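Local structure of Alr4995 protein (Nostoc sp., 6LRF) at residues Lys422-Leu427 and Lys559-Ile564; Ala525-Asp530 and Gly604-Thr609; Gly179-Tyr184 and Arg194-Arg199. The protein is a bifunctional enzyme that combines an arginine dihydrolase of the guanidine-modifying family with an ornithine cyclodeaminase. All coordinates share one frame; numbering follows the deposited sequence.

How the contacts relate
All three contacts are buried and rest on apolar side chains, yet they illustrate how similar chemistry serves different places in a fold. Contact 1 sets the loop after strand 416-422 on helix 554-567, so it joins two different regions of the C-terminal half. Contact 2 stays within the Rossmann-type region, placing loop 604-609 on helix 524-536. These two adjoin, their centres about 11 Å apart, and Arg425 NH1 of contact 1 probably hydrogen-bonds Gly604 O of contact 2 at 2.9 Å. Contact 3 lies in the N-terminal guanidine-modifying-type region, probably the dihydrolase part, its centre about 31 and 30 Å from those of contacts 1 and 2, and differs in adding an aromatic face; a glutamate at its margin is exposed.

Contact 1: Lys422-Leu427 and Lys559-Ile564; sequences KILRDL and KVINTI
Leu424 presses its forked end against Ile561 and Asn562, successive residues of a helix. Its CG lies anti to the carbonyl carbon (chi1 -63°) and CD1 extends the chain (chi2 179°) away from the 3-10 turn, which carries the fork to the helix surface. The CD1 methyl does most of the work: it is 4.2 Å from CG2 of Ile561, an ordinary aliphatic contact, and 4.0 Å from CB of Asn562.

Asn562 meets the leucine at about a right angle. Its CG stands anti to the backbone N (chi1 -163°), and the amide oxygen OD1 comes up to both methyls, 3.9 Å from Leu424 CD1 and 4.0 Å from CD2. These are contacts of shape alone, since the polar need of OD1 is met elsewhere by a hydrogen bond from the backbone N of Ala376. That bond lets the oxygen lie buried against the leucine methyls, and ND2 of the same carboxamide is hydrogen-bonded elsewhere too. On the loop side, Ile423 CD1 lies 3.7 Å above the guanidinium plane of Arg425, over its centre, while NH2 of that arginine bonds Gln617 of the second subunit.

The contact joins the loop between strands 416-422 and 432-435 to helix 554-567 of the Rossmann-type region. Leu424 also touches Leu558 one turn earlier on that helix, Leu427 packs on Ala376, and Val560 and Ile561 turn to the adjacent helix 524-536.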
ATOM      1  N   LYS B 422       8.221 -12.788  36.027  1.00 17.94           N
ATOM      2  CA  LYS B 422       9.583 -13.026  35.551  1.00 20.84           C
ATOM      3  C   LYS B 422       9.529 -13.633  34.171  1.00 21.77           C
ATOM      4  O   LYS B 422       8.685 -14.492  33.908  1.00 20.92           O
ATOM      5  CB  LYS B 422      10.348 -13.970  36.480  1.00 22.41           C
ATOM      6  CG  LYS B 422      10.736 -13.406  37.843  1.00 24.79           C
ATOM      7  CD  LYS B 422      11.467 -14.480  38.619  1.00 33.00           C
ATOM      8  CE  LYS B 422      12.568 -13.945  39.509  1.00 36.45           C
ATOM      9  NZ  LYS B 422      13.614 -15.014  39.739  1.00 36.97           N
ATOM     10  N   ILE B 423      10.417 -13.205  33.285  1.00 16.88           N
ATOM     11  CA  ILE B 423      10.545 -13.877  31.993  1.00 19.52           C
ATOM     12  C   ILE B 423      11.185 -15.249  32.202  1.00 19.91           C
ATOM     13  O   ILE B 423      11.895 -15.456  33.180  1.00 19.16           O
ATOM     14  CB  ILE B 423      11.371 -13.053  30.986  1.00 19.20           C
ATOM     15  CG1 ILE B 423      12.781 -12.819  31.543  1.00 19.77           C
ATOM     16  CG2 ILE B 423      10.649 -11.729  30.671  1.00 25.46           C
ATOM     17  CD1 ILE B 423      13.718 -12.110  30.578  1.00 25.45           C
ATOM     18  N   LEU B 424      10.930 -16.175  31.284  1.00 16.24           N
ATOM     19  CA  LEU B 424      11.274 -17.577  31.488  1.00 19.19           C
ATOM     20  C   LEU B 424      12.743 -17.795  31.803  1.00 23.61           C
ATOM     21  O   LEU B 424      13.075 -18.537  32.730  1.00 21.78           O
ATOM     22  CB  LEU B 424      10.902 -18.401  30.256  1.00 18.56           C
ATOM     23  CG  LEU B 424       9.422 -18.477  29.878  1.00 24.08           C
ATOM     24  CD1 LEU B 424       9.234 -19.322  28.617  1.00 23.15           C
ATOM     25  CD2 LEU B 424       8.600 -19.036  31.008  1.00 23.57           C
ATOM     26  N   ARG B 425      13.628 -17.161  31.035  1.00 19.34           N
ATOM     27  CA  ARG B 425      15.063 -17.412  31.188  1.00 22.91           C
ATOM     28  C   ARG B 425      15.612 -16.913  32.532  1.00 20.75           C
ATOM     29  O   ARG B 425      16.703 -17.304  32.931  1.00 23.87           O
ATOM     30  CB  ARG B 425      15.857 -16.778  30.032  1.00 22.82           C
ATOM     31  CG  ARG B 425      15.832 -15.259  29.972  1.00 21.08           C
ATOM     32  CD  ARG B 425      16.851 -14.756  28.959  1.00 21.88           C
ATOM     33  NE  ARG B 425      16.937 -13.291  28.903  1.00 16.90           N
ATOM     34  CZ  ARG B 425      16.354 -12.561  27.962  1.00 21.44           C
ATOM     35  NH1 ARG B 425      15.640 -13.160  27.024  1.00 21.41           N
ATOM     36  NH2 ARG B 425      16.473 -11.242  27.948  1.00 23.44           N
ATOM     37  N   ASP B 426      14.858 -16.074  33.239  1.00 17.30           N
ATOM     38  CA  ASP B 426      15.294 -15.588  34.559  1.00 22.45           C
ATOM     39  C   ASP B 426      14.788 -16.420  35.735  1.00 22.44           C
ATOM     40  O   ASP B 426      15.039 -16.069  36.889  1.00 23.39           O
ATOM     41  CB  ASP B 426      14.851 -14.140  34.790  1.00 23.97           C
ATOM     42  CG  ASP B 426      15.542 -13.149  33.856  1.00 27.11           C
ATOM     43  OD1 ASP B 426      16.624 -13.467  33.317  1.00 32.24           O
ATOM     44  OD2 ASP B 426      15.001 -12.033  33.686  1.00 31.43           O
ATOM     45  N   LEU B 427      14.054 -17.499  35.461  1.00 23.22           N
ATOM     46  CA  LEU B 427      13.559 -18.343  36.550  1.00 20.47           C
ATOM     47  C   LEU B 427      14.710 -19.159  37.126  1.00 21.37           C
ATOM     48  O   LEU B 427      15.567 -19.636  36.386  1.00 23.58           O
ATOM     49  CB  LEU B 427      12.439 -19.263  36.064  1.00 20.97           C
ATOM     50  CG  LEU B 427      11.130 -18.606  35.637  1.00 23.19           C
ATOM     51  CD1 LEU B 427      10.211 -19.631  34.973  1.00 22.41           C
ATOM     52  CD2 LEU B 427      10.451 -17.963  36.813  1.00 19.85           C
ATOM     53  N   LYS B 559       4.307 -21.869  25.509  1.00 18.40           N
ATOM     54  CA  LYS B 559       4.467 -23.298  25.791  1.00 20.62           C
ATOM     55  C   LYS B 559       5.540 -23.907  24.922  1.00 21.56           C
ATOM     56  O   LYS B 559       6.360 -24.697  25.387  1.00 22.74           O
ATOM     57  CB  LYS B 559       3.159 -24.068  25.574  1.00 23.31           C
ATOM     58  CG  LYS B 559       3.360 -25.573  25.505  1.00 27.04           C
ATOM     59  CD  LYS B 559       2.048 -26.341  25.657  1.00 34.21           C
ATOM     60  CE  LYS B 559       2.313 -27.822  25.914  1.00 38.91           C
ATOM     61  NZ  LYS B 559       1.115 -28.515  26.482  1.00 41.29           N
ATOM     62  N   VAL B 560       5.529 -23.557  23.642  1.00 19.13           N
ATOM     63  CA  VAL B 560       6.507 -24.111  22.727  1.00 17.66           C
ATOM     64  C   VAL B 560       7.911 -23.660  23.116  1.00 21.65           C
ATOM     65  O   VAL B 560       8.852 -24.454  23.110  1.00 19.96           O
ATOM     66  CB  VAL B 560       6.209 -23.703  21.263  1.00 26.44           C
ATOM     67  CG1 VAL B 560       7.420 -23.974  20.362  1.00 22.76           C
ATOM     68  CG2 VAL B 560       4.962 -24.431  20.754  1.00 29.14           C
ATOM     69  N   ILE B 561       8.048 -22.383  23.463  1.00 21.29           N
ATOM     70  CA  ILE B 561       9.360 -21.846  23.806  1.00 17.93           C
ATOM     71  C   ILE B 561       9.876 -22.534  25.059  1.00 20.32           C
ATOM     72  O   ILE B 561      11.011 -23.021  25.090  1.00 19.69           O
ATOM     73  CB  ILE B 561       9.311 -20.327  24.001  1.00 19.18           C
ATOM     74  CG1 ILE B 561       9.082 -19.660  22.627  1.00 17.74           C
ATOM     75  CG2 ILE B 561      10.608 -19.831  24.658  1.00 19.19           C
ATOM     76  CD1 ILE B 561       8.851 -18.151  22.688  1.00 21.23           C
ATOM     77  N   ASN B 562       9.031 -22.602  26.082  1.00 18.95           N
ATOM     78  CA  ASN B 562       9.389 -23.298  27.315  1.00 21.42           C
ATOM     79  C   ASN B 562       9.754 -24.777  27.109  1.00 20.18           C
ATOM     80  O   ASN B 562      10.686 -25.295  27.717  1.00 23.54           O
ATOM     81  CB  ASN B 562       8.240 -23.204  28.322  1.00 17.71           C
ATOM     82  CG  ASN B 562       8.692 -23.536  29.710  1.00 22.66           C
ATOM     83  OD1 ASN B 562       9.564 -22.854  30.251  1.00 20.27           O
ATOM     84  ND2 ASN B 562       8.119 -24.591  30.303  1.00 18.72           N
ATOM     85  N   THR B 563       9.018 -25.460  26.246  1.00 21.96           N
ATOM     86  CA  THR B 563       9.275 -26.875  25.993  1.00 20.27           C
ATOM     87  C   THR B 563      10.633 -27.092  25.318  1.00 22.27           C
ATOM     88  O   THR B 563      11.391 -27.996  25.689  1.00 24.45           O
ATOM     89  CB  THR B 563       8.136 -27.480  25.139  1.00 22.61           C
ATOM     90  OG1 THR B 563       6.907 -27.366  25.862  1.00 22.82           O
ATOM     91  CG2 THR B 563       8.393 -28.938  24.825  1.00 25.18           C
ATOM     92  N   ILE B 564      10.954 -26.271  24.321  1.00 20.66           N
ATOM     93  CA  ILE B 564      12.253 -26.403  23.659  1.00 21.16           C
ATOM     94  C   ILE B 564      13.386 -26.061  24.639  1.00 20.44           C
ATOM     95  O   ILE B 564      14.400 -26.750  24.674  1.00 21.10           O
ATOM     96  CB  ILE B 564      12.356 -25.514  22.387  1.00 22.32           C
ATOM     97  CG1 ILE B 564      11.197 -25.812  21.421  1.00 22.59           C
ATOM     98  CG2 ILE B 564      13.679 -25.763  21.660  1.00 23.64           C
ATOM     99  CD1 ILE B 564      11.068 -27.292  21.039  1.00 30.27           C
TER

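Contact 2: Ala525-Asp530 and Gly604-Thr609; sequences AIAVHD and GPLPDT
Leu606 drives its isobutyl end onto the side of a helix, where Ala527 and Val528 receive it. All the interactions between the two segments are apolar. The CD1 methyl sits closest, 3.6 Å from Ala527 CB and 3.7 Å from Val528 CG2, and so bridges two successive helix residues. CG2 of the valine is also 3.8 Å from Leu606 CG and 4.0 Å from CD2, so this one methyl nestles against the whole fork of the leucine. With chi1 at 180°, Val528 holds CG2 beside the backbone N and turned to the leucine, while its other methyl, CG1, packs on Ile561 of helix 554-567. Leu606 touches that helix as well, at Ile564. Reducing Leu606 to an alanine would remove both methyls and is likely to open a gap over Ala527 and Val528, leaving CG2 of the valine without its neighbour.

The setting is a Rossmann-type fold: helix 524-536 follows strand 519-523 of the six-stranded parallel sheet, and loop 604-609 comes after the neighbouring edge strand 594-597. Ala527 also touches Leu596 of that strand, which places the leucine close to the sheet.

Hydrogen bonds shape the loop that presents the leucine. A type I beta turn runs from Leu606 to Thr609, closed by Thr609 N to Leu606 O at 3.2 Å, and Pro605 is preceded by a cis peptide bond. Asn524, at the start of the helix, ties the loop to it, its OD1 bonding both Leu606 N and Thr609 OG1.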
ATOM      1  N   ALA B 525      11.971 -16.141  15.645  1.00 20.42           N
ATOM      2  CA  ALA B 525      10.538 -16.185  15.414  1.00 25.63           C
ATOM      3  C   ALA B 525      10.110 -17.254  14.398  1.00 22.64           C
ATOM      4  O   ALA B 525       9.124 -17.954  14.634  1.00 23.54           O
ATOM      5  CB  ALA B 525      10.043 -14.795  14.981  1.00 26.16           C
ATOM      6  N   ILE B 526      10.833 -17.408  13.290  1.00 22.58           N
ATOM      7  CA  ILE B 526      10.423 -18.408  12.306  1.00 23.07           C
ATOM      8  C   ILE B 526      10.498 -19.827  12.891  1.00 20.71           C
ATOM      9  O   ILE B 526       9.645 -20.656  12.623  1.00 21.93           O
ATOM     10  CB  ILE B 526      11.253 -18.357  11.009  1.00 24.75           C
ATOM     11  CG1 ILE B 526      10.826 -19.519  10.101  1.00 28.09           C
ATOM     12  CG2 ILE B 526      12.748 -18.469  11.296  1.00 22.78           C
ATOM     13  CD1 ILE B 526      10.566 -19.117   8.701  1.00 27.62           C
ATOM     14  N   ALA B 527      11.502 -20.086  13.714  1.00 20.04           N
ATOM     15  CA  ALA B 527      11.630 -21.381  14.361  1.00 21.13           C
ATOM     16  C   ALA B 527      10.501 -21.614  15.358  1.00 23.51           C
ATOM     17  O   ALA B 527       9.928 -22.696  15.386  1.00 21.38           O
ATOM     18  CB  ALA B 527      12.979 -21.506  15.058  1.00 22.54           C
ATOM     19  N   VAL B 528      10.173 -20.617  16.180  1.00 18.08           N
ATOM     20  CA  VAL B 528       9.087 -20.833  17.137  1.00 19.44           C
ATOM     21  C   VAL B 528       7.746 -21.038  16.416  1.00 22.00           C
ATOM     22  O   VAL B 528       6.981 -21.917  16.785  1.00 20.16           O
ATOM     23  CB  VAL B 528       8.923 -19.678  18.149  1.00 19.34           C
ATOM     24  CG1 VAL B 528       7.767 -19.980  19.102  1.00 20.56           C
ATOM     25  CG2 VAL B 528      10.207 -19.465  18.954  1.00 17.24           C
ATOM     26  N   HIS B 529       7.459 -20.228  15.399  1.00 18.10           N
ATOM     27  CA  HIS B 529       6.196 -20.343  14.674  1.00 18.34           C
ATOM     28  C   HIS B 529       6.084 -21.665  13.925  1.00 21.53           C
ATOM     29  O   HIS B 529       5.013 -22.263  13.880  1.00 19.52           O
ATOM     30  CB  HIS B 529       6.030 -19.177  13.691  1.00 22.60           C
ATOM     31  CG  HIS B 529       5.649 -17.895  14.352  1.00 24.58           C
ATOM     32  ND1 HIS B 529       4.339 -17.484  14.472  1.00 32.69           N
ATOM     33  CD2 HIS B 529       6.399 -16.950  14.966  1.00 25.39           C
ATOM     34  CE1 HIS B 529       4.302 -16.327  15.108  1.00 34.07           C
ATOM     35  NE2 HIS B 529       5.539 -15.984  15.425  1.00 26.17           N
ATOM     36  N   ASP B 530       7.182 -22.106  13.320  1.00 21.04           N
ATOM     37  CA  ASP B 530       7.192 -23.374  12.603  1.00 21.39           C
ATOM     38  C   ASP B 530       6.922 -24.518  13.574  1.00 25.85           C
ATOM     39  O   ASP B 530       6.112 -25.410  13.302  1.00 22.40           O
ATOM     40  CB  ASP B 530       8.526 -23.593  11.902  1.00 20.60           C
ATOM     41  CG  ASP B 530       8.670 -25.006  11.335  1.00 26.10           C
ATOM     42  OD1 ASP B 530       7.952 -25.348  10.358  1.00 25.85           O
ATOM     43  OD2 ASP B 530       9.531 -25.759  11.841  1.00 26.19           O
ATOM     44  N   GLY B 604      11.939 -15.598  24.731  1.00 24.93           N
ATOM     45  CA  GLY B 604      12.736 -16.734  25.169  1.00 20.38           C
ATOM     46  C   GLY B 604      14.163 -16.318  25.481  1.00 23.05           C
ATOM     47  O   GLY B 604      14.449 -15.819  26.581  1.00 19.89           O
ATOM     48  N   PRO B 605      15.071 -16.502  24.512  1.00 18.30           N
ATOM     49  CA  PRO B 605      14.827 -17.122  23.199  1.00 18.69           C
ATOM     50  C   PRO B 605      14.910 -18.643  23.223  1.00 20.19           C
ATOM     51  O   PRO B 605      15.024 -19.245  24.298  1.00 21.58           O
ATOM     52  CB  PRO B 605      15.954 -16.552  22.337  1.00 22.03           C
ATOM     53  CG  PRO B 605      17.106 -16.429  23.311  1.00 20.96           C
ATOM     54  CD  PRO B 605      16.469 -16.049  24.656  1.00 20.30           C
ATOM     55  N   LEU B 606      14.845 -19.261  22.049  1.00 18.89           N
ATOM     56  CA  LEU B 606      15.204 -20.663  21.940  1.00 23.57           C
ATOM     57  C   LEU B 606      16.675 -20.784  22.305  1.00 26.76           C
ATOM     58  O   LEU B 606      17.438 -19.818  22.177  1.00 19.64           O
ATOM     59  CB  LEU B 606      14.935 -21.202  20.531  1.00 23.53           C
ATOM     60  CG  LEU B 606      13.463 -21.071  20.128  1.00 23.88           C
ATOM     61  CD1 LEU B 606      13.282 -21.440  18.672  1.00 22.02           C
ATOM     62  CD2 LEU B 606      12.549 -21.932  21.032  1.00 22.46           C
ATOM     63  N   PRO B 607      17.080 -21.959  22.803  1.00 26.91           N
ATOM     64  CA  PRO B 607      18.498 -22.135  23.132  1.00 23.72           C
ATOM     65  C   PRO B 607      19.364 -22.135  21.882  1.00 24.53           C
ATOM     66  O   PRO B 607      20.556 -21.860  21.962  1.00 24.60           O
ATOM     67  CB  PRO B 607      18.538 -23.497  23.840  1.00 26.70           C
ATOM     68  CG  PRO B 607      17.263 -24.161  23.505  1.00 28.81           C
ATOM     69  CD  PRO B 607      16.250 -23.095  23.229  1.00 27.50           C
ATOM     70  N   ASP B 608      18.775 -22.428  20.729  1.00 22.48           N
ATOM     71  CA  ASP B 608      19.544 -22.428  19.483  1.00 22.82           C
ATOM     72  C   ASP B 608      19.873 -21.013  18.987  1.00 23.85           C
ATOM     73  O   ASP B 608      20.798 -20.826  18.202  1.00 23.55           O
ATOM     74  CB  ASP B 608      18.780 -23.168  18.383  1.00 25.24           C
ATOM     75  CG  ASP B 608      18.587 -24.661  18.700  1.00 36.11           C
ATOM     76  OD1 ASP B 608      17.759 -24.999  19.578  1.00 27.15           O
ATOM     77  OD2 ASP B 608      19.270 -25.489  18.063  1.00 33.39           O
ATOM     78  N   THR B 609      19.090 -20.030  19.422  1.00 23.44           N
ATOM     79  CA  THR B 609      19.190 -18.675  18.886  1.00 21.86           C
ATOM     80  C   THR B 609      20.483 -17.995  19.358  1.00 23.25           C
ATOM     81  O   THR B 609      20.787 -17.954  20.554  1.00 22.62           O
ATOM     82  CB  THR B 609      17.954 -17.848  19.272  1.00 21.72           C
ATOM     83  OG1 THR B 609      16.787 -18.488  18.737  1.00 21.42           O
ATOM     84  CG2 THR B 609      18.027 -16.427  18.677  1.00 20.40           C
TER

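Contact 3: Gly179-Tyr184 and Arg194-Arg199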
ATOM      1  N   GLY B 179      -9.687 -51.073  13.654  1.00 43.32           N
ATOM      2  CA  GLY B 179      -9.039 -49.861  14.136  1.00 42.51           C
ATOM      3  C   GLY B 179      -8.891 -48.694  13.167  1.00 36.53           C
ATOM      4  O   GLY B 179      -8.340 -47.655  13.529  1.00 33.52           O
ATOM      5  N   TYR B 180      -9.383 -48.843  11.942  1.00 35.07           N
ATOM      6  CA  TYR B 180      -9.169 -47.807  10.937  1.00 36.74           C
ATOM      7  C   TYR B 180     -10.099 -46.608  11.110  1.00 37.93           C
ATOM      8  O   TYR B 180     -11.192 -46.723  11.653  1.00 31.19           O
ATOM      9  CB  TYR B 180      -9.311 -48.397   9.539  1.00 38.56           C
ATOM     10  CG  TYR B 180      -8.118 -49.252   9.175  1.00 43.05           C
ATOM     11  CD1 TYR B 180      -8.142 -50.629   9.360  1.00 42.75           C
ATOM     12  CD2 TYR B 180      -6.950 -48.670   8.692  1.00 44.15           C
ATOM     13  CE1 TYR B 180      -7.045 -51.410   9.040  1.00 46.99           C
ATOM     14  CE2 TYR B 180      -5.845 -49.438   8.379  1.00 49.44           C
ATOM     15  CZ  TYR B 180      -5.900 -50.808   8.553  1.00 52.68           C
ATOM     16  OH  TYR B 180      -4.798 -51.568   8.234  1.00 54.87           O
ATOM     17  N   LEU B 181      -9.638 -45.448  10.656  1.00 36.88           N
ATOM     18  CA  LEU B 181     -10.430 -44.234  10.739  1.00 32.86           C
ATOM     19  C   LEU B 181     -10.399 -43.499   9.423  1.00 35.85           C
ATOM     20  O   LEU B 181      -9.343 -43.066   8.972  1.00 31.79           O
ATOM     21  CB  LEU B 181      -9.927 -43.309  11.848  1.00 28.76           C
ATOM     22  CG  LEU B 181     -10.621 -41.941  11.787  1.00 31.21           C
ATOM     23  CD1 LEU B 181     -12.111 -42.062  12.123  1.00 27.70           C
ATOM     24  CD2 LEU B 181      -9.954 -40.923  12.698  1.00 29.90           C
ATOM     25  N   LEU B 182     -11.570 -43.356   8.819  1.00 31.75           N
ATOM     26  CA  LEU B 182     -11.734 -42.596   7.596  1.00 29.05           C
ATOM     27  C   LEU B 182     -12.266 -41.220   7.959  1.00 33.54           C
ATOM     28  O   LEU B 182     -13.374 -41.105   8.490  1.00 30.20           O
ATOM     29  CB  LEU B 182     -12.692 -43.322   6.652  1.00 30.90           C
ATOM     30  CG  LEU B 182     -13.020 -42.664   5.314  1.00 37.60           C
ATOM     31  CD1 LEU B 182     -11.881 -42.902   4.347  1.00 40.45           C
ATOM     32  CD2 LEU B 182     -14.339 -43.203   4.760  1.00 36.76           C
ATOM     33  N   TYR B 183     -11.480 -40.176   7.714  1.00 30.79           N
ATOM     34  CA  TYR B 183     -11.883 -38.851   8.157  1.00 30.28           C
ATOM     35  C   TYR B 183     -11.259 -37.753   7.316  1.00 35.85           C
ATOM     36  O   TYR B 183     -10.287 -37.975   6.594  1.00 36.29           O
ATOM     37  CB  TYR B 183     -11.542 -38.652   9.646  1.00 30.37           C
ATOM     38  CG  TYR B 183     -10.100 -38.314   9.969  1.00 30.22           C
ATOM     39  CD1 TYR B 183      -9.770 -37.125  10.621  1.00 35.09           C
ATOM     40  CD2 TYR B 183      -9.071 -39.179   9.635  1.00 34.88           C
ATOM     41  CE1 TYR B 183      -8.444 -36.811  10.931  1.00 33.89           C
ATOM     42  CE2 TYR B 183      -7.751 -38.880   9.942  1.00 36.37           C
ATOM     43  CZ  TYR B 183      -7.441 -37.697  10.582  1.00 39.17           C
ATOM     44  OH  TYR B 183      -6.125 -37.416  10.872  1.00 41.35           O
ATOM     45  N   TYR B 184     -11.848 -36.569   7.413  1.00 33.81           N
ATOM     46  CA  TYR B 184     -11.387 -35.398   6.687  1.00 34.87           C
ATOM     47  C   TYR B 184     -10.894 -34.317   7.651  1.00 33.00           C
ATOM     48  O   TYR B 184     -11.699 -33.537   8.166  1.00 35.59           O
ATOM     49  CB  TYR B 184     -12.513 -34.853   5.815  1.00 32.54           C
ATOM     50  CG  TYR B 184     -12.174 -33.548   5.140  1.00 35.23           C
ATOM     51  CD1 TYR B 184     -11.103 -33.463   4.258  1.00 39.94           C
ATOM     52  CD2 TYR B 184     -12.926 -32.406   5.375  1.00 37.62           C
ATOM     53  CE1 TYR B 184     -10.788 -32.270   3.630  1.00 43.02           C
ATOM     54  CE2 TYR B 184     -12.621 -31.211   4.752  1.00 36.79           C
ATOM     55  CZ  TYR B 184     -11.551 -31.151   3.881  1.00 43.07           C
ATOM     56  OH  TYR B 184     -11.235 -29.967   3.257  1.00 50.14           O
ATOM     57  N   ARG B 194      -5.561 -32.809  17.057  1.00 27.54           N
ATOM     58  CA  ARG B 194      -4.559 -33.299  17.994  1.00 30.19           C
ATOM     59  C   ARG B 194      -5.110 -34.554  18.697  1.00 32.86           C
ATOM     60  O   ARG B 194      -4.400 -35.552  18.849  1.00 30.83           O
ATOM     61  CB  ARG B 194      -4.195 -32.205  19.009  1.00 30.41           C
ATOM     62  CG  ARG B 194      -2.704 -31.890  19.169  1.00 38.34           C
ATOM     63  CD  ARG B 194      -2.482 -30.710  20.163  1.00 31.36           C
ATOM     64  NE  ARG B 194      -3.071 -29.476  19.647  1.00 37.43           N
ATOM     65  CZ  ARG B 194      -3.658 -28.536  20.393  1.00 43.66           C
ATOM     66  NH1 ARG B 194      -3.743 -28.685  21.710  1.00 37.51           N
ATOM     67  NH2 ARG B 194      -4.175 -27.445  19.817  1.00 39.35           N
ATOM     68  N   LEU B 195      -6.384 -34.509  19.105  1.00 30.45           N
ATOM     69  CA  LEU B 195      -6.981 -35.622  19.852  1.00 28.28           C
ATOM     70  C   LEU B 195      -7.050 -36.882  19.004  1.00 24.63           C
ATOM     71  O   LEU B 195      -6.761 -37.976  19.487  1.00 29.91           O
ATOM     72  CB  LEU B 195      -8.379 -35.262  20.349  1.00 26.40           C
ATOM     73  CG  LEU B 195      -9.142 -36.340  21.145  1.00 28.57           C
ATOM     74  CD1 LEU B 195      -8.351 -36.815  22.374  1.00 25.30           C
ATOM     75  CD2 LEU B 195     -10.510 -35.800  21.568  1.00 25.09           C
ATOM     76  N   ILE B 196      -7.450 -36.718  17.745  1.00 27.07           N
ATOM     77  CA  ILE B 196      -7.554 -37.821  16.798  1.00 29.28           C
ATOM     78  C   ILE B 196      -6.200 -38.483  16.613  1.00 32.48           C
ATOM     79  O   ILE B 196      -6.071 -39.718  16.565  1.00 29.83           O
ATOM     80  CB  ILE B 196      -8.076 -37.332  15.433  1.00 30.56           C
ATOM     81  CG1 ILE B 196      -9.550 -36.925  15.545  1.00 27.78           C
ATOM     82  CG2 ILE B 196      -7.902 -38.398  14.381  1.00 29.81           C
ATOM     83  CD1 ILE B 196     -10.092 -36.234  14.303  1.00 25.05           C
ATOM     84  N   GLU B 197      -5.178 -37.644  16.530  1.00 33.28           N
ATOM     85  CA  GLU B 197      -3.845 -38.138  16.239  1.00 38.31           C
ATOM     86  C   GLU B 197      -3.242 -38.826  17.472  1.00 35.68           C
ATOM     87  O   GLU B 197      -2.426 -39.729  17.323  1.00 41.25           O
ATOM     88  CB  GLU B 197      -2.969 -36.993  15.703  1.00 34.62           C
ATOM     89  CG  GLU B 197      -3.366 -36.578  14.269  1.00 30.93           C
ATOM     90  CD  GLU B 197      -2.927 -35.162  13.883  1.00 39.56           C
ATOM     91  OE1 GLU B 197      -2.096 -34.575  14.597  1.00 47.59           O
ATOM     92  OE2 GLU B 197      -3.410 -34.624  12.861  1.00 38.80           O
HETATM   93  N   MSE B 198      -3.677 -38.457  18.677  1.00 32.24           N
HETATM   94  CA  MSE B 198      -3.232 -39.176  19.884  1.00 32.22           C
HETATM   95  C   MSE B 198      -3.917 -40.541  20.064  1.00 34.39           C
HETATM   96  O   MSE B 198      -3.338 -41.461  20.646  1.00 34.11           O
HETATM   97  CB  MSE B 198      -3.460 -38.335  21.142  1.00 25.95           C
HETATM   98  CG  MSE B 198      -2.416 -37.245  21.367  1.00 43.98           C
HETATM   99 SE   MSE B 198      -2.723 -36.232  23.013  0.47 58.99          SE
HETATM  100  CE  MSE B 198      -4.451 -35.451  22.596  1.00 32.88           C
ATOM    101  N   ARG B 199      -5.142 -40.681  19.566  1.00 32.53           N
ATOM    102  CA  ARG B 199      -5.937 -41.888  19.815  1.00 30.80           C
ATOM    103  C   ARG B 199      -5.849 -42.899  18.671  1.00 36.67           C
ATOM    104  O   ARG B 199      -6.129 -44.089  18.849  1.00 31.92           O
ATOM    105  CB  ARG B 199      -7.399 -41.511  20.047  1.00 25.23           C
ATOM    106  CG  ARG B 199      -7.629 -40.701  21.315  1.00 29.77           C
ATOM    107  CD  ARG B 199      -7.612 -41.603  22.508  1.00 28.37           C
ATOM    108  NE  ARG B 199      -7.914 -40.905  23.752  1.00 33.63           N
ATOM    109  CZ  ARG B 199      -8.660 -41.430  24.719  1.00 35.98           C
ATOM    110  NH1 ARG B 199      -9.188 -42.645  24.560  1.00 29.21           N
ATOM    111  NH2 ARG B 199      -8.887 -40.748  25.832  1.00 38.17           N
TER
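Tyr183 has its CG between the backbone N and the carbonyl carbon (chi1 80°), a torsion that turns the ring toward Ile196 on the helix. Ile196 answers with CG2 anti to its own backbone N and CG1 beside that N, so that both branches reach the aromatic group. CG2 makes a CH-pi contact over the ring face, 4.2 Å from the centroid of Tyr183 and 28° off the ring normal. The other branch ends in CD1, which lies 3.8 Å from CE1 and just as near CD1 of the tyrosine, along one flank of the ring.

Leu181, two residues earlier on the strand, completes the cluster. Its CD2 stands 3.6 Å above the plane of the Tyr183 ring, offset toward the rim, on the same face that CG2 of Ile196 covers. The two aliphatic groups touch each other as well, Leu181 CD2 to Ile196 CG2 at 3.7 Å, and their side chains cross at about a right angle. One ring face is therefore shared by a methyl from its own strand and one from the helix. At the margin, Glu197 OE2 lies 4.4 Å from Tyr183 OH, too far to bond.

The axes of strand 181-183 and helix segment 194-199 approach to 11.7 Å and run nearly antiparallel, at 161°. With strand 205-207 they form a beta-alpha-beta crossover, consistent with the units of the guanidine-modifying enzyme propeller. Phe173 of strand 173-175 touches Leu181, Tyr183 and Ile196, while Ile196 also meets Leu159 of strand 155-160.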